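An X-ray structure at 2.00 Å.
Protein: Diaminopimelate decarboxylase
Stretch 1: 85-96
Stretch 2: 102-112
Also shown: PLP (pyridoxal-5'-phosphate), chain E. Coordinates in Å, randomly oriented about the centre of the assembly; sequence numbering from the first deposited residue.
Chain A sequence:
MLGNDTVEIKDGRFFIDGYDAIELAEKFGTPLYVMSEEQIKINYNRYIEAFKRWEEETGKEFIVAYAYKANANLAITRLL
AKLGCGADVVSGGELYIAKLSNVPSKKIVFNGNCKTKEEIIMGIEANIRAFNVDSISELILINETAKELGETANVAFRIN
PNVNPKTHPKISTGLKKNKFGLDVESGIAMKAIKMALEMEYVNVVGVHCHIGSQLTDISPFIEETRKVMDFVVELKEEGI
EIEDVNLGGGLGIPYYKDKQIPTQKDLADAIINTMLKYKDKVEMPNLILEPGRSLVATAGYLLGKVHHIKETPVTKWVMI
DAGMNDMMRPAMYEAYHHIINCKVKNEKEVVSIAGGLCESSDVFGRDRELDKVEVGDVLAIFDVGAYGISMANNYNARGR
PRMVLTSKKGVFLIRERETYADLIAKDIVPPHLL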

# COMPACT_ATOMS: atom_id res chain seq x y z
N CYS A 85 18.06 -22.60 -3.20
CA CYS A 85 17.54 -21.82 -2.09
C CYS A 85 16.22 -22.38 -1.50
O CYS A 85 15.44 -23.03 -2.23
N GLY A 86 16.01 -22.18 -0.20
CA GLY A 86 14.76 -22.60 0.45
C GLY A 86 13.77 -21.43 0.44
O GLY A 86 13.98 -20.45 -0.28
N ALA A 87 12.70 -21.53 1.25
CA ALA A 87 11.68 -20.48 1.31
C ALA A 87 11.10 -20.26 2.68
O ALA A 87 10.78 -21.22 3.37
N ASP A 88 10.99 -19.00 3.06
CA ASP A 88 10.31 -18.59 4.31
C ASP A 88 8.92 -18.07 3.76
O ASP A 88 8.88 -17.03 3.14
N VAL A 89 7.82 -18.79 3.98
CA VAL A 89 6.52 -18.36 3.48
C VAL A 89 5.66 -17.91 4.66
O VAL A 89 5.80 -18.45 5.76
N VAL A 90 4.78 -16.93 4.45
CA VAL A 90 3.98 -16.42 5.58
C VAL A 90 2.48 -16.53 5.35
O VAL A 90 1.66 -16.02 6.11
N SER A 91 2.11 -17.25 4.28
CA SER A 91 0.70 -17.44 3.94
C SER A 91 0.50 -18.67 3.02
O SER A 91 1.46 -19.14 2.37
N GLY A 92 -0.74 -19.15 2.93
CA GLY A 92 -1.01 -20.24 2.01
C GLY A 92 -0.62 -19.84 0.56
O GLY A 92 -0.20 -20.69 -0.20
N GLY A 93 -0.78 -18.57 0.19
CA GLY A 93 -0.45 -18.11 -1.15
C GLY A 93 1.06 -18.26 -1.41
O GLY A 93 1.46 -18.74 -2.48
N GLU A 94 1.89 -17.86 -0.44
CA GLU A 94 3.32 -18.01 -0.62
C GLU A 94 3.71 -19.47 -0.61
O GLU A 94 4.58 -19.86 -1.38
N LEU A 95 3.03 -20.30 0.20
CA LEU A 95 3.39 -21.72 0.25
C LEU A 95 3.06 -22.35 -1.14
O LEU A 95 3.82 -23.17 -1.73
N TYR A 96 1.90 -21.96 -1.66
CA TYR A 96 1.46 -22.43 -2.98
C TYR A 96 2.53 -22.06 -4.02
O TYR A 96 2.96 -22.87 -4.84
N ASN A 102 8.92 -25.38 -7.18
CA ASN A 102 9.71 -26.57 -6.94
C ASN A 102 10.73 -26.50 -5.80
O ASN A 102 11.77 -27.20 -5.85
N VAL A 103 10.48 -25.64 -4.82
CA VAL A 103 11.34 -25.56 -3.63
C VAL A 103 11.06 -26.86 -2.85
O VAL A 103 9.92 -27.20 -2.58
N PRO A 104 12.10 -27.63 -2.52
CA PRO A 104 11.95 -28.88 -1.75
C PRO A 104 11.21 -28.60 -0.40
O PRO A 104 11.50 -27.61 0.31
N SER A 105 10.27 -29.45 -0.03
CA SER A 105 9.55 -29.24 1.20
C SER A 105 10.43 -29.15 2.44
O SER A 105 10.13 -28.42 3.35
N LYS A 106 11.54 -29.87 2.48
CA LYS A 106 12.39 -29.79 3.65
C LYS A 106 13.14 -28.49 3.71
O LYS A 106 13.94 -28.33 4.62
N LYS A 107 12.98 -27.59 2.73
CA LYS A 107 13.63 -26.28 2.80
C LYS A 107 12.55 -25.20 2.91
O LYS A 107 12.79 -24.05 2.59
N ILE A 108 11.36 -25.58 3.34
CA ILE A 108 10.29 -24.59 3.49
C ILE A 108 9.90 -24.43 4.97
O ILE A 108 9.60 -25.44 5.63
N VAL A 109 9.93 -23.19 5.47
CA VAL A 109 9.47 -22.93 6.85
C VAL A 109 8.30 -21.95 6.71
O VAL A 109 8.29 -21.09 5.82
N PHE A 110 7.33 -22.12 7.58
CA PHE A 110 6.09 -21.31 7.53
C PHE A 110 5.98 -20.39 8.78
O PHE A 110 5.87 -20.88 9.90
N ASN A 111 6.09 -19.09 8.58
CA ASN A 111 5.96 -18.08 9.65
C ASN A 111 4.59 -17.45 9.59
O ASN A 111 3.93 -17.51 8.55
N GLY A 112 4.17 -16.84 10.69
CA GLY A 112 2.93 -16.10 10.66
C GLY A 112 2.21 -16.14 11.97
O GLY A 112 2.19 -17.20 12.58

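Parallel strands pair Ala-87 with Ile-108, Asp-88 with Val-109 and Val-89 with Phe-110, and side chains alternate between the two faces of the sheet. Phe-110, which has the largest area covered, shares one face with Ala-87, Val-89 and Ile-108. Its t rotamer (chi1 -162°) carries the ring back over the first stretch, where Phe-110 CG lies 4.0 Å from Val-89 CG2 and Phe-110 CE1 reaches 3.5 Å from Ser-91 N, so the ring packs obliquely against the backbone where strand turns into helix. Ala-87, the smallest side chain of this face, is also heavily covered, backbone included; its CB sits 4.2 Å from Val-103 CG1 and 4.4 Å from Ile-108 CG1. Ile-108, in m,t, also uses CG2, placed 4.0 Å from CG2 of Val-89 (m) and 3.9 Å from CD1 of Leu-95 (t,p), which ties the helix to the same apolar layer.

Asp-88 and Val-109 point to the other face, and Asn-111, just beyond the bridged pairs, points sideways and reaches Asp-88. Asn-111, in m, donates from ND2 to Asp-88 OD1 at 2.7 Å, while OD2 of the same Asp-88 carboxylate lies 3.3 Å from PLP N1. Asn-111 ND2 is 3.7 Å from PLP C2A. The rule to read: the face of Ala-87, Val-89, Ile-108 and Phe-110 is apolar, while Asp-88 beside it pairs with Asn-111 and approaches PLP.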

# COMPACT_ATOMS: atom_id res chain seq x y z
CB CYS A 85 17.31 -20.39 -2.61
SG CYS A 85 17.13 -19.14 -1.32
CB ALA A 87 10.52 -20.83 0.36
CB ASP A 88 11.09 -17.46 4.99
CG ASP A 88 10.18 -16.52 5.77
OD1 ASP A 88 9.06 -16.96 6.22
OD2 ASP A 88 10.54 -15.33 5.92
CB VAL A 89 5.81 -19.51 2.70
CG1 VAL A 89 6.72 -19.90 1.45
CG2 VAL A 89 5.58 -20.76 3.66
CB VAL A 90 4.35 -14.94 5.90
CG1 VAL A 90 5.76 -14.86 6.40
CG2 VAL A 90 4.19 -14.07 4.71
CB SER A 91 0.21 -16.21 3.16
OG SER A 91 0.72 -16.32 1.83
CB GLU A 94 4.10 -17.24 0.46
CG GLU A 94 4.04 -15.69 0.19
CD GLU A 94 4.80 -14.86 1.23
OE1 GLU A 94 5.33 -15.47 2.17
OE2 GLU A 94 4.87 -13.60 1.10
CB LEU A 95 2.60 -22.42 1.36
CG LEU A 95 2.74 -23.97 1.31
CD1 LEU A 95 4.24 -24.31 1.42
CD2 LEU A 95 1.97 -24.64 2.47
CB TYR A 96 0.12 -21.72 -3.30
CG TYR A 96 -0.60 -22.18 -4.53
CD1 TYR A 96 -1.45 -23.28 -4.45
CD2 TYR A 96 -0.48 -21.49 -5.73
CE1 TYR A 96 -2.17 -23.69 -5.56
CE2 TYR A 96 -1.23 -21.89 -6.88
CZ TYR A 96 -2.07 -23.01 -6.75
OH TYR A 96 -2.83 -23.47 -7.81
CB ASN A 102 10.44 -26.98 -8.24
CG ASN A 102 10.49 -28.48 -8.40
OD1 ASN A 102 9.53 -29.19 -8.08
ND2 ASN A 102 11.60 -28.98 -8.95
CB VAL A 103 10.95 -24.39 -2.69
CG1 VAL A 103 11.85 -24.39 -1.45
CG2 VAL A 103 11.09 -23.04 -3.43
CB PRO A 104 13.40 -29.30 -1.49
CG PRO A 104 14.21 -28.64 -2.60
CD PRO A 104 13.50 -27.36 -2.90
CB SER A 105 8.52 -30.37 1.35
OG SER A 105 7.41 -30.02 0.54
CB LYS A 106 13.39 -30.95 3.71
CG LYS A 106 12.84 -32.23 4.33
CD LYS A 106 11.90 -31.98 5.56
CE LYS A 106 10.44 -32.04 5.09
NZ LYS A 106 9.53 -31.87 6.23
CB LYS A 107 14.49 -26.00 1.56
CG LYS A 107 15.71 -26.92 1.44
CD LYS A 107 16.53 -26.59 0.15
CE LYS A 107 17.90 -27.34 0.12
NZ LYS A 107 18.68 -26.98 -1.12
CB ILE A 108 9.03 -25.02 2.68
CG1 ILE A 108 9.37 -24.99 1.16
CG2 ILE A 108 7.87 -23.99 2.89
CD1 ILE A 108 8.20 -25.51 0.24
CB VAL A 109 10.58 -22.33 7.82
CG1 VAL A 109 11.66 -23.47 8.10
CG2 VAL A 109 11.24 -21.10 7.20
CB PHE A 110 4.89 -22.30 7.48
CG PHE A 110 3.58 -21.69 6.99
CD1 PHE A 110 3.33 -20.33 7.12
CD2 PHE A 110 2.58 -22.53 6.46
CE1 PHE A 110 2.08 -19.77 6.75
CE2 PHE A 110 1.35 -22.00 6.08
CZ PHE A 110 1.08 -20.60 6.23
CB ASN A 111 6.98 -16.93 9.43
CG ASN A 111 8.35 -17.29 9.86
OD1 ASN A 111 8.54 -17.60 11.02
ND2 ASN A 111 9.33 -17.28 8.93
N1 PLP E . 11.67 -13.57 8.49
C2 PLP E . 10.53 -13.01 9.03
C2A PLP E . 9.82 -13.83 10.14
C3 PLP E . 10.09 -11.80 8.51
O3 PLP E . 8.96 -11.28 9.06
C4 PLP E . 10.76 -11.11 7.53
C4A PLP E . 10.18 -9.74 7.02
O4A PLP E . 9.06 -9.50 7.34
C5 PLP E . 11.93 -11.66 6.97
C6 PLP E . 12.35 -12.88 7.49
C5A PLP E . 12.80 -11.05 5.89
O4P PLP E . 13.31 -9.74 6.27
P PLP E . 14.35 -8.96 5.36
O1P PLP E . 14.57 -7.71 6.10
O2P PLP E . 13.65 -8.74 4.06
O3P PLP E . 15.56 -9.77 5.25